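PDB 3VRC: cytochrome c' from Thermochromatium tepidum, which binds a covalently attached heme c and, as a class II c-type cytochrome of a purple photosynthetic bacterium, probably takes part in electron transport. Local coordinates for the interface of chains A and B. Residues are numbered along the deposited sequence; one frame, centred on the assembly and turned at random. Chains: chain A/B, Cytochrome c'.

The interface of chains A and B. Residues chain A 11, 52-54, 57; chain B 18, 21-22, 25, 45.
B:Trp21 presents one face of its indole to A:Thr11 and A:Leu57, and these methyl-to-face contacts lie in the patch where helix 5-31 of chain B meets helix 5-31 of chain A, the loop residues A:Ser52 and A:Gly53 and the 3-10 helix 54-57; helix 36-50 of chain B adds B:Val45. The methyl CG2 of A:Thr11 stands 3.4 Å above the ring plane of B:Trp21, offset toward the rim, with its side chain at about a right angle to that of B:Trp21. Methyl CD2 of A:Leu57 lies over the same face, also offset toward the rim, 3.7 Å from CZ2 of B:Trp21, the two side chains meeting tip to tip. With CG anti to the backbone N (chi1 177°), the indole reaches across to chain A. On the opposite face the side chain of B:Lys25, from its own subunit, bends at chi3 (-82°) and lays CE over the ring centre. An alanine in place of B:Trp21 would probably leave the methyls of A:Thr11 and A:Leu57 facing a gap and the B:Lys25 chain freer to turn.

B:Phe18 makes a different kind of contact, using its edge. The carbonyl O of A:Thr11, 3.4 Å from CD1 of B:Phe18, and the hydroxyl OG of A:Ser52, 3.3 Å from CZ of B:Phe18, both lie in the ring plane, which would suit weak C-H...O contacts. Meanwhile CG of A:Met54 comes within 3.8 Å of CZ of B:Phe18, the side chains crossing at about a right angle. A:Ser52 also packs CB against CG2 of B:Val45, at 3.6 Å.

Such a two-fold interface is consistent with a cytochrome c' dimer, although the coordinates alone do not establish the solution state. ND2 of B:Asn22 hydrogen-bonds the carbonyl O of B:Phe18 (2.9 Å, 157° at H), and its OD1 takes a weak bond from NZ of B:Lys25. A polar link across comes from that amine: NZ of B:Lys25 hydrogen-bonds the backbone carbonyl O of A:Ser52 at 2.7 Å.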
loop_
_atom_site.group_PDB
_atom_site.type_symbol
_atom_site.label_atom_id
_atom_site.label_comp_id
_atom_site.label_asym_id
_atom_site.label_seq_id
_atom_site.Cartn_x
_atom_site.Cartn_y
_atom_site.Cartn_z
ATOM N N THR A 11 1.834 -3.357 -10.028
ATOM C CA THR A 11 2.143 -3.283 -8.594
ATOM C C THR A 11 2.681 -1.913 -8.211
ATOM O O THR A 11 2.304 -1.364 -7.161
ATOM C CB THR A 11 3.124 -4.414 -8.210
ATOM O OG1 THR A 11 2.493 -5.663 -8.520
ATOM C CG2 THR A 11 3.381 -4.397 -6.671
ATOM N N SER A 52 9.331 0.163 0.772
ATOM C CA SER A 52 8.984 -1.215 0.459
ATOM C C SER A 52 9.773 -1.759 -0.698
ATOM O O SER A 52 9.437 -2.817 -1.214
ATOM C CB SER A 52 7.454 -1.283 0.170
ATOM O OG SER A 52 7.104 -0.615 -1.004
ATOM N N GLY A 53 10.838 -1.083 -1.164
ATOM C CA GLY A 53 11.640 -1.687 -2.228
ATOM C C GLY A 53 11.010 -1.565 -3.568
ATOM O O GLY A 53 11.211 -2.447 -4.391
ATOM N N MET A 54 10.273 -0.465 -3.838
ATOM C CA MET A 54 9.573 -0.318 -5.124
ATOM C C MET A 54 10.534 -0.185 -6.329
ATOM O O MET A 54 10.077 -0.432 -7.443
ATOM C CB MET A 54 8.616 0.863 -5.095
ATOM C CG MET A 54 7.404 0.617 -4.181
ATOM S SD MET A 54 6.295 2.027 -4.067
ATOM C CE MET A 54 5.686 2.141 -5.749
ATOM N N LEU A 57 10.418 -2.879 -8.850
ATOM C CA LEU A 57 9.261 -2.902 -9.769
ATOM C C LEU A 57 9.635 -2.196 -11.107
ATOM O O LEU A 57 8.724 -2.015 -11.927
ATOM C CB LEU A 57 8.020 -2.314 -9.111
ATOM C CG LEU A 57 7.614 -3.066 -7.800
ATOM C CD1 LEU A 57 6.551 -2.281 -7.104
ATOM C CD2 LEU A 57 7.229 -4.512 -8.102
ATOM N N PHE B 18 -1.074 -4.394 -3.376
ATOM C CA PHE B 18 0.198 -4.064 -2.800
ATOM C C PHE B 18 0.485 -4.914 -1.574
ATOM O O PHE B 18 1.643 -5.308 -1.340
ATOM C CB PHE B 18 0.261 -2.534 -2.499
ATOM C CG PHE B 18 1.670 -2.042 -2.563
ATOM C CD1 PHE B 18 2.310 -1.887 -3.775
ATOM C CD2 PHE B 18 2.416 -1.752 -1.410
ATOM C CE1 PHE B 18 3.617 -1.450 -3.890
ATOM C CE2 PHE B 18 3.717 -1.323 -1.512
ATOM C CZ PHE B 18 4.330 -1.183 -2.740
ATOM N N TRP B 21 1.774 -8.296 -2.905
ATOM C CA TRP B 21 3.181 -8.300 -3.327
ATOM C C TRP B 21 4.088 -8.452 -2.098
ATOM O O TRP B 21 5.053 -9.235 -2.132
ATOM C CB TRP B 21 3.470 -6.974 -4.030
ATOM C CG TRP B 21 4.903 -6.862 -4.437
ATOM C CD1 TRP B 21 5.656 -7.749 -5.115
ATOM C CD2 TRP B 21 5.792 -5.765 -4.155
ATOM N NE1 TRP B 21 6.955 -7.321 -5.257
ATOM C CE2 TRP B 21 7.056 -6.101 -4.695
ATOM C CE3 TRP B 21 5.630 -4.529 -3.513
ATOM C CZ2 TRP B 21 8.156 -5.236 -4.594
ATOM C CZ3 TRP B 21 6.725 -3.686 -3.388
ATOM C CH2 TRP B 21 7.960 -4.049 -3.932
ATOM N N ASN B 22 3.782 -7.729 -1.054
ATOM C CA ASN B 22 4.607 -7.807 0.169
ATOM C C ASN B 22 4.461 -9.153 0.891
ATOM O O ASN B 22 5.458 -9.682 1.386
ATOM C CB ASN B 22 4.317 -6.589 1.020
ATOM C CG ASN B 22 5.017 -5.372 0.414
ATOM O OD1 ASN B 22 6.231 -5.229 0.577
ATOM N ND2 ASN B 22 4.298 -4.563 -0.358
ATOM N N LYS B 25 6.828 -11.516 -0.734
ATOM C CA LYS B 25 8.226 -11.404 -0.312
ATOM C C LYS B 25 8.425 -12.116 1.008
ATOM O O LYS B 25 9.499 -12.733 1.201
ATOM C CB LYS B 25 8.615 -9.895 -0.165
ATOM C CG LYS B 25 8.659 -9.161 -1.494
ATOM C CD LYS B 25 9.200 -7.759 -1.542
ATOM C CE LYS B 25 8.176 -6.813 -1.153
ATOM N NZ LYS B 25 8.696 -5.437 -0.957
ATOM N N VAL B 45 4.310 -2.946 5.508
ATOM C CA VAL B 45 3.298 -2.614 4.493
ATOM C C VAL B 45 1.979 -3.319 4.834
ATOM O O VAL B 45 0.889 -2.720 4.781
ATOM C CB VAL B 45 3.745 -2.990 3.092
ATOM C CG1 VAL B 45 2.575 -2.840 2.125
ATOM C CG2 VAL B 45 4.902 -2.129 2.633
#